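Titin (Homo sapiens, PDB 6H4L) probably serves as an elastic scaffold of the muscle sarcomere, represented here by the immunoglobulin-like domain M4 of its M-band segment. Local coordinates at residues 56-59 against 64-67; 16-21 against 26-31; 66-71 against 77-82. One frame throughout, in Å; residues are numbered along the deposited sequence.

Interaction 1 of 3, residues 56-59 against 64-67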
loop_
_atom_site.group_PDB
_atom_site.type_symbol
_atom_site.label_atom_id
_atom_site.label_comp_id
_atom_site.label_asym_id
_atom_site.label_seq_id
_atom_site.Cartn_x
_atom_site.Cartn_y
_atom_site.Cartn_z
ATOM N N HIS A 56 -8.871 -0.346 -4.605
ATOM C CA HIS A 56 -8.735 -1.802 -4.501
ATOM C C HIS A 56 -7.339 -2.141 -4.002
ATOM O O HIS A 56 -6.367 -1.521 -4.420
ATOM C CB HIS A 56 -8.900 -2.476 -5.867
ATOM C CG HIS A 56 -10.204 -2.189 -6.536
ATOM N ND1 HIS A 56 -10.304 -1.957 -7.891
ATOM C CD2 HIS A 56 -11.462 -2.112 -6.045
ATOM C CE1 HIS A 56 -11.570 -1.734 -8.204
ATOM N NE2 HIS A 56 -12.293 -1.822 -7.102
ATOM N N TYR A 57 -7.232 -3.145 -3.142
ATOM C CA TYR A 57 -5.907 -3.622 -2.759
ATOM C C TYR A 57 -5.849 -5.135 -2.644
ATOM O O TYR A 57 -6.839 -5.790 -2.327
ATOM C CB TYR A 57 -5.386 -2.949 -1.479
ATOM C CG TYR A 57 -6.398 -2.777 -0.362
ATOM C CD1 TYR A 57 -6.713 -3.825 0.498
ATOM C CD2 TYR A 57 -7.013 -1.554 -0.149
ATOM C CE1 TYR A 57 -7.628 -3.655 1.527
ATOM C CE2 TYR A 57 -7.932 -1.376 0.870
ATOM C CZ TYR A 57 -8.233 -2.427 1.704
ATOM O OH TYR A 57 -9.145 -2.234 2.716
ATOM N N THR A 58 -4.667 -5.686 -2.902
ATOM C CA THR A 58 -4.496 -7.128 -2.912
ATOM C C THR A 58 -3.171 -7.523 -2.282
ATOM O O THR A 58 -2.264 -6.698 -2.170
ATOM C CB THR A 58 -4.502 -7.686 -4.344
ATOM O OG1 THR A 58 -3.460 -7.060 -5.105
ATOM C CG2 THR A 58 -5.848 -7.442 -5.022
ATOM N N ASN A 59 -3.080 -8.787 -1.864
ATOM C CA ASN A 59 -1.841 -9.382 -1.369
ATOM C C ASN A 59 -1.689 -10.718 -2.068
ATOM O O ASN A 59 -2.480 -11.631 -1.850
ATOM C CB ASN A 59 -1.880 -9.591 0.155
ATOM C CG ASN A 59 -0.589 -10.197 0.699
ATOM O OD1 ASN A 59 0.264 -10.651 -0.058
ATOM N ND2 ASN A 59 -0.437 -10.182 2.023
ATOM N N LEU A 64 2.125 -6.682 -2.569
ATOM C CA LEU A 64 0.991 -5.875 -2.116
ATOM C C LEU A 64 0.759 -4.794 -3.151
ATOM O O LEU A 64 1.704 -4.105 -3.516
ATOM C CB LEU A 64 1.315 -5.206 -0.784
ATOM C CG LEU A 64 1.875 -6.149 0.280
ATOM C CD1 LEU A 64 2.048 -5.344 1.560
ATOM C CD2 LEU A 64 0.937 -7.322 0.479
ATOM N N THR A 65 -0.480 -4.636 -3.616
ATOM C CA THR A 65 -0.785 -3.603 -4.615
ATOM C C THR A 65 -1.978 -2.801 -4.131
ATOM O O THR A 65 -2.972 -3.381 -3.676
ATOM C CB THR A 65 -1.112 -4.216 -6.000
ATOM O OG1 THR A 65 -0.033 -5.081 -6.411
ATOM C CG2 THR A 65 -1.323 -3.129 -7.064
ATOM N N LEU A 66 -1.857 -1.476 -4.204
ATOM C CA LEU A 66 -2.988 -0.573 -3.984
ATOM C C LEU A 66 -3.290 0.059 -5.321
ATOM O O LEU A 66 -2.396 0.580 -5.974
ATOM C CB LEU A 66 -2.636 0.526 -2.979
ATOM C CG LEU A 66 -3.698 1.641 -2.840
ATOM C CD1 LEU A 66 -4.967 1.062 -2.246
ATOM C CD2 LEU A 66 -3.180 2.797 -1.969
ATOM N N GLU A 67 -4.548 0.024 -5.717
ATOM C CA GLU A 67 -4.925 0.625 -6.976
ATOM C C GLU A 67 -5.934 1.730 -6.689
ATOM O O GLU A 67 -6.896 1.512 -5.958
ATOM C CB GLU A 67 -5.516 -0.439 -7.883
ATOM C CG GLU A 67 -6.039 0.092 -9.201
ATOM C CD GLU A 67 -6.583 -1.030 -10.053
ATOM O OE1 GLU A 67 -7.651 -1.576 -9.702
ATOM O OE2 GLU A 67 -5.920 -1.392 -11.044
HETATM O O HOH W 1 -0.939 -7.995 -5.206
#

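Interaction 2 of 3, residues 16-21 against 26-31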
loop_
_atom_site.group_PDB
_atom_site.type_symbol
_atom_site.label_atom_id
_atom_site.label_comp_id
_atom_site.label_asym_id
_atom_site.label_seq_id
_atom_site.Cartn_x
_atom_site.Cartn_y
_atom_site.Cartn_z
ATOM N N ARG A 16 7.050 3.577 -4.530
ATOM C CA ARG A 16 7.676 4.693 -5.225
ATOM C C ARG A 16 6.763 5.902 -5.223
ATOM O O ARG A 16 5.630 5.826 -5.686
ATOM C CB ARG A 16 7.940 4.328 -6.689
ATOM C CG ARG A 16 9.050 3.313 -6.907
ATOM C CD ARG A 16 10.218 3.950 -7.651
ATOM N NE ARG A 16 11.243 2.975 -8.010
ATOM C CZ ARG A 16 11.190 2.203 -9.091
ATOM N NH1 ARG A 16 10.156 2.293 -9.916
ATOM N NH2 ARG A 16 12.169 1.343 -9.351
ATOM N N SER A 17 7.263 7.028 -4.731
ATOM C CA SER A 17 6.520 8.272 -4.854
ATOM C C SER A 17 6.433 8.623 -6.332
ATOM O O SER A 17 7.421 8.541 -7.058
ATOM C CB SER A 17 7.202 9.392 -4.061
ATOM O OG SER A 17 7.223 9.089 -2.669
ATOM N N HIS A 18 5.250 9.006 -6.794
ATOM C CA HIS A 18 5.107 9.309 -8.207
ATOM C C HIS A 18 3.968 10.263 -8.539
ATOM O O HIS A 18 3.165 10.642 -7.685
ATOM C CB HIS A 18 4.992 8.021 -9.040
ATOM C CG HIS A 18 3.759 7.220 -8.758
ATOM N ND1 HIS A 18 3.625 6.428 -7.637
ATOM C CD2 HIS A 18 2.606 7.078 -9.456
ATOM C CE1 HIS A 18 2.443 5.839 -7.653
ATOM N NE2 HIS A 18 1.806 6.214 -8.746
ATOM N N ARG A 19 3.934 10.649 -9.807
ATOM C CA ARG A 19 2.923 11.553 -10.330
ATOM C C ARG A 19 1.967 10.758 -11.197
ATOM O O ARG A 19 2.323 9.702 -11.726
ATOM C CB ARG A 19 3.570 12.650 -11.175
ATOM C CG ARG A 19 4.517 13.559 -10.418
ATOM N N VAL A 20 0.751 11.264 -11.337
ATOM C CA VAL A 20 -0.216 10.672 -12.243
ATOM C C VAL A 20 -1.086 11.790 -12.786
ATOM O O VAL A 20 -1.503 12.675 -12.037
ATOM C CB VAL A 20 -1.084 9.604 -11.543
ATOM C CG1 VAL A 20 -1.951 10.234 -10.471
ATOM C CG2 VAL A 20 -1.938 8.852 -12.561
ATOM N N PRO A 21 -1.314 11.789 -14.106
ATOM C CA PRO A 21 -2.217 12.784 -14.690
ATOM C C PRO A 21 -3.630 12.629 -14.141
ATOM O O PRO A 21 -4.101 11.507 -13.945
ATOM C CB PRO A 21 -2.194 12.443 -16.183
ATOM C CG PRO A 21 -0.889 11.754 -16.395
ATOM C CD PRO A 21 -0.640 10.974 -15.131
ATOM N N THR A 26 -3.857 4.637 -11.009
ATOM C CA THR A 26 -2.479 4.403 -10.628
ATOM C C THR A 26 -2.361 3.288 -9.602
ATOM O O THR A 26 -3.342 2.889 -8.983
ATOM C CB THR A 26 -1.824 5.696 -10.111
ATOM O OG1 THR A 26 -0.398 5.574 -10.183
ATOM C CG2 THR A 26 -2.268 6.001 -8.691
ATOM N N ARG A 27 -1.149 2.781 -9.436
ATOM C CA ARG A 27 -0.902 1.740 -8.446
ATOM C C ARG A 27 0.322 2.067 -7.626
ATOM O O ARG A 27 1.273 2.664 -8.139
ATOM C CB ARG A 27 -0.657 0.404 -9.142
ATOM C CG ARG A 27 -1.890 -0.233 -9.703
ATOM C CD ARG A 27 -1.584 -1.510 -10.473
ATOM N NE ARG A 27 -2.827 -2.089 -10.974
ATOM C CZ ARG A 27 -2.902 -2.973 -11.963
ATOM N NH1 ARG A 27 -1.796 -3.378 -12.576
ATOM N NH2 ARG A 27 -4.087 -3.439 -12.347
ATOM N N PHE A 28 0.285 1.651 -6.361
ATOM C CA PHE A 28 1.473 1.532 -5.520
ATOM C C PHE A 28 1.710 0.047 -5.305
ATOM O O PHE A 28 0.772 -0.714 -5.108
ATOM C CB PHE A 28 1.263 2.208 -4.168
ATOM C CG PHE A 28 1.282 3.725 -4.224
ATOM C CD1 PHE A 28 2.485 4.410 -4.235
ATOM C CD2 PHE A 28 0.104 4.449 -4.232
ATOM C CE1 PHE A 28 2.517 5.795 -4.270
ATOM C CE2 PHE A 28 0.126 5.845 -4.277
ATOM C CZ PHE A 28 1.334 6.513 -4.294
ATOM N N ILE A 29 2.966 -0.365 -5.327
ATOM C CA ILE A 29 3.283 -1.786 -5.174
ATOM C C ILE A 29 4.449 -1.917 -4.210
ATOM O O ILE A 29 5.402 -1.153 -4.285
ATOM C CB ILE A 29 3.650 -2.426 -6.527
ATOM C CG1 ILE A 29 2.473 -2.332 -7.502
ATOM C CG2 ILE A 29 4.028 -3.893 -6.338
ATOM C CD1 ILE A 29 2.838 -2.638 -8.952
ATOM N N LEU A 30 4.359 -2.873 -3.292
ATOM C CA LEU A 30 5.505 -3.181 -2.437
ATOM C C LEU A 30 5.578 -4.681 -2.246
ATOM O O LEU A 30 4.670 -5.412 -2.617
ATOM C CB LEU A 30 5.440 -2.455 -1.095
ATOM C CG LEU A 30 4.342 -2.787 -0.093
ATOM C CD1 LEU A 30 4.763 -2.420 1.316
ATOM C CD2 LEU A 30 3.074 -1.991 -0.455
ATOM N N ASN A 31 6.701 -5.160 -1.719
ATOM C CA ASN A 31 6.823 -6.576 -1.454
ATOM C C ASN A 31 7.212 -6.796 -0.005
ATOM O O ASN A 31 8.143 -6.154 0.483
ATOM C CB ASN A 31 7.910 -7.186 -2.331
ATOM C CG ASN A 31 7.946 -8.687 -2.232
ATOM O OD1 ASN A 31 7.128 -9.385 -2.823
ATOM N ND2 ASN A 31 8.900 -9.194 -1.471
HETATM O O HOH W 2 5.031 1.857 -5.970
#

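Interaction 3 of 3, residues 66-71 against 77-82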
loop_
_atom_site.group_PDB
_atom_site.type_symbol
_atom_site.label_atom_id
_atom_site.label_comp_id
_atom_site.label_asym_id
_atom_site.label_seq_id
_atom_site.Cartn_x
_atom_site.Cartn_y
_atom_site.Cartn_z
ATOM N N LEU A 66 -1.857 -1.476 -4.204
ATOM C CA LEU A 66 -2.988 -0.573 -3.984
ATOM C C LEU A 66 -3.290 0.059 -5.321
ATOM O O LEU A 66 -2.396 0.580 -5.974
ATOM C CB LEU A 66 -2.636 0.526 -2.979
ATOM C CG LEU A 66 -3.698 1.641 -2.840
ATOM C CD1 LEU A 66 -4.967 1.062 -2.246
ATOM C CD2 LEU A 66 -3.180 2.797 -1.969
ATOM N N GLU A 67 -4.548 0.024 -5.717
ATOM C CA GLU A 67 -4.925 0.625 -6.976
ATOM C C GLU A 67 -5.934 1.730 -6.689
ATOM O O GLU A 67 -6.896 1.512 -5.958
ATOM C CB GLU A 67 -5.516 -0.439 -7.883
ATOM C CG GLU A 67 -6.039 0.092 -9.201
ATOM C CD GLU A 67 -6.583 -1.030 -10.053
ATOM O OE1 GLU A 67 -7.651 -1.576 -9.702
ATOM O OE2 GLU A 67 -5.920 -1.392 -11.044
ATOM N N ILE A 68 -5.668 2.915 -7.221
ATOM C CA ILE A 68 -6.582 4.053 -7.077
ATOM C C ILE A 68 -7.047 4.427 -8.472
ATOM O O ILE A 68 -6.222 4.692 -9.351
ATOM C CB ILE A 68 -5.876 5.261 -6.429
ATOM C CG1 ILE A 68 -5.230 4.859 -5.098
ATOM C CG2 ILE A 68 -6.862 6.428 -6.239
ATOM C CD1 ILE A 68 -3.817 5.375 -4.932
ATOM N N LEU A 69 -8.361 4.432 -8.685
ATOM C CA LEU A 69 -8.917 4.669 -10.005
ATOM C C LEU A 69 -9.343 6.122 -10.147
ATOM O O LEU A 69 -9.724 6.751 -9.163
ATOM C CB LEU A 69 -10.139 3.782 -10.229
ATOM C CG LEU A 69 -9.946 2.269 -10.163
ATOM C CD1 LEU A 69 -11.231 1.591 -10.618
ATOM C CD2 LEU A 69 -8.781 1.855 -11.036
ATOM N N ASP A 70 -9.276 6.640 -11.372
ATOM C CA ASP A 70 -9.806 7.956 -11.712
ATOM C C ASP A 70 -9.308 9.070 -10.789
ATOM O O ASP A 70 -10.097 9.795 -10.190
ATOM C CB ASP A 70 -11.321 7.909 -11.698
ATOM C CG ASP A 70 -11.938 9.218 -12.137
ATOM O OD1 ASP A 70 -11.293 9.875 -12.970
ATOM O OD2 ASP A 70 -12.999 9.556 -11.593
ATOM N N CYS A 71 -7.991 9.210 -10.728
ATOM C CA CYS A 71 -7.323 10.098 -9.780
ATOM C C CYS A 71 -7.612 11.578 -9.946
ATOM O O CYS A 71 -7.451 12.132 -11.028
ATOM C CB CYS A 71 -5.814 9.888 -9.858
ATOM S SG CYS A 71 -5.272 8.322 -9.141
ATOM N N GLY A 77 -1.354 12.870 -1.898
ATOM C CA GLY A 77 -0.972 12.818 -0.503
ATOM C C GLY A 77 -0.170 11.580 -0.186
ATOM O O GLY A 77 0.403 10.948 -1.081
ATOM N N THR A 78 -0.146 11.222 1.093
ATOM C CA THR A 78 0.657 10.104 1.568
ATOM C C THR A 78 -0.163 8.830 1.653
ATOM O O THR A 78 -1.222 8.808 2.283
ATOM C CB THR A 78 1.243 10.416 2.962
ATOM O OG1 THR A 78 2.016 11.624 2.894
ATOM C CG2 THR A 78 2.112 9.268 3.457
ATOM N N TYR A 79 0.336 7.765 1.023
ATOM C CA TYR A 79 -0.285 6.453 1.129
ATOM C C TYR A 79 0.651 5.569 1.906
ATOM O O TYR A 79 1.850 5.554 1.632
ATOM C CB TYR A 79 -0.577 5.861 -0.252
ATOM C CG TYR A 79 -1.742 6.566 -0.912
ATOM C CD1 TYR A 79 -3.043 6.100 -0.751
ATOM C CD2 TYR A 79 -1.538 7.712 -1.658
ATOM C CE1 TYR A 79 -4.120 6.764 -1.331
ATOM C CE2 TYR A 79 -2.612 8.385 -2.245
ATOM C CZ TYR A 79 -3.891 7.894 -2.077
ATOM O OH TYR A 79 -4.963 8.542 -2.651
ATOM N N ARG A 80 0.097 4.853 2.881
ATOM C CA ARG A 80 0.907 4.003 3.746
ATOM C C ARG A 80 0.332 2.594 3.828
ATOM O O ARG A 80 -0.882 2.419 3.967
ATOM C CB ARG A 80 0.972 4.622 5.152
ATOM C CG ARG A 80 1.659 3.733 6.189
ATOM C CD ARG A 80 1.601 4.338 7.585
ATOM N NE ARG A 80 2.340 5.591 7.703
ATOM C CZ ARG A 80 3.608 5.673 8.096
ATOM N NH1 ARG A 80 4.291 4.567 8.377
ATOM N NH2 ARG A 80 4.198 6.859 8.198
ATOM N N ALA A 81 1.211 1.590 3.757
ATOM C CA ALA A 81 0.836 0.209 4.027
ATOM C C ALA A 81 1.417 -0.169 5.374
ATOM O O ALA A 81 2.556 0.190 5.671
ATOM C CB ALA A 81 1.378 -0.727 2.950
ATOM N N VAL A 82 0.641 -0.882 6.179
ATOM C CA VAL A 82 1.145 -1.429 7.438
ATOM C C VAL A 82 0.935 -2.936 7.425
ATOM O O VAL A 82 -0.188 -3.398 7.215
ATOM C CB VAL A 82 0.407 -0.824 8.626
ATOM C CG1 VAL A 82 0.928 -1.409 9.943
ATOM C CG2 VAL A 82 0.555 0.696 8.603
#

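Interaction 1 of 3, residues 56-59 against 64-67
Glu-67 swings CG away from its own backbone N (chi1 176°) and runs on extended, while His-56 folds CG back beside its backbone N (chi1 -58°), which brings OE1 and ND1 together; as a hydrogen-bonded antiparallel pair, the two residues share one face of the hairpin. The imidazole meets the carboxylate edge-on: ND1 of His-56 donates to OE1 of Glu-67 over 3.2 Å, with the acceptor in the ring plane and met nearly along its C-O axis, although ring and carboxylate planes are turned 61° apart. OE2 of Glu-67 forms a salt bridge with Arg-27, so the carboxylate links strands on both sides of its own. The same two residues also exchange paired backbone bonds, His-56 N to Glu-67 O at 3.0 Å and Glu-67 N to His-56 O at 2.7 Å. Thr-58 and Thr-65 repeat this pairing, and water 1 joins their hydroxyls, at 2.7 Å from Thr-58 OG1 and 3.3 Å from Thr-65 OG1. The other face carries Tyr-57, Asn-59, Leu-64 and Leu-66, with the two leucines buried. Leu-64 CD2 lies 3.3 Å from Asn-59 CG, whose OD1 is hydrogen-bonded to Gly-62 N. Leu-66 CD1 is 3.9 Å from Tyr-57 CD2, at the ring edge. The pattern is the D-E hairpin of an I-set immunoglobulin sandwich, its leucines facing the core.

Interaction 2 of 3, residues 16-21 against 26-31
His-18 and Thr-26 join the short A' strand to strand B of this I-set immunoglobulin domain, side chain to side chain. The segments run nearly antiparallel, but their axes are 8.8 Å apart and no backbone hydrogen bond spans the gap. The His-18 side chain bridges it. Its CG sits between the backbone N and the carbonyl carbon (chi1 65°), directing the imidazole at strand 26-31, and NE2 at the ring edge makes a 2.7 Å hydrogen bond with Thr-26 OG1, which approaches from the opposite direction. The other ring nitrogen, ND1, donates a nearly straight bond to the carbonyl of its own segment, Arg-16 O, at 2.9 Å. Gripped at both nitrogens, the ring has little freedom to rotate. Its CE1 lies over one face of the Phe-28 ring, 3.4 Å from Phe-28 CE1 and offset toward the rim; the two rings meet obliquely, their planes at 59°. Val-20 adds an apolar touch, CG2 lying 4.0 Å from CB of Thr-26. At the Arg-16 end, water 2 accepts from Arg-16 N at 3.0 Å and from Ile-29 N at 3.1 Å, bridging the two backbones. Strand 18-20 is itself hydrogen-bonded in parallel to strand 88-98, through Thr-95 and Asp-97 among others, whereas Thr-26 pairs with Ile-68 of strand 63-68; the contact therefore spans the margin between the two sheets, with Leu-96 touching both His-18 and Phe-28.

Interaction 3 of 3, residues 66-71 against 77-82
Ile-68 and Tyr-79 make the CH-pi part of this contact: the methyl CD1 of Ile-68 stands 4.0 Å from the centroid of the Tyr-79 ring, over its face and shifted toward the rim at CZ, which it approaches to 3.8 Å. The isoleucine has CG1 beside its backbone N, and a chi2 of 134°, away from the staggered values, places CD1 over the ring. Plain apolar packing comes from Leu-66: its side chain crosses that of Tyr-79 at about a right angle, and Leu-66 CD2 touches Tyr-79 CD1 at 3.5 Å. Hydrogen bonds between the two segments are absent. The polar end of the tyrosine is satisfied elsewhere: OH bonds to the carbonyl of Asp-75, four residues earlier, the tyrosine corner of immunoglobulin domains, where the E-F turn enters strand F. Stacking on His-44 and contact with Phe-28 further surround the ring. The chemistry is dispersive, with aliphatic branches against an aromatic ring in the buried core between the sheets, and the hydroxyl bond probably adds a directional hold that keeps the tyrosine oriented for that packing.

How the interactions relate
All three contacts belong to one immunoglobulin sandwich; two of them use strand 63-68 and the third uses its neighbour. Interaction 1 pairs strand 63-68 with strand 55-60 within a sheet; interaction 3, which shares Leu-66 and Glu-67, carries it across the core to the opposite sheet. Interaction 2 flanks both through strand 26-35, with Leu-64 N 2.8 Å from Leu-30 O and Thr-26 N 2.9 Å from Ile-68 O. Phe-28 of interaction 2 meets Tyr-79 of interaction 3, CE2 to CD2 at 3.6 Å; the centres of interactions 2 and 3 are about 8 Å apart. Zinc is bound by Asp-70, near the end of segment 66-71, and His-72; the Ile-68 side chain is about 10 Å from it.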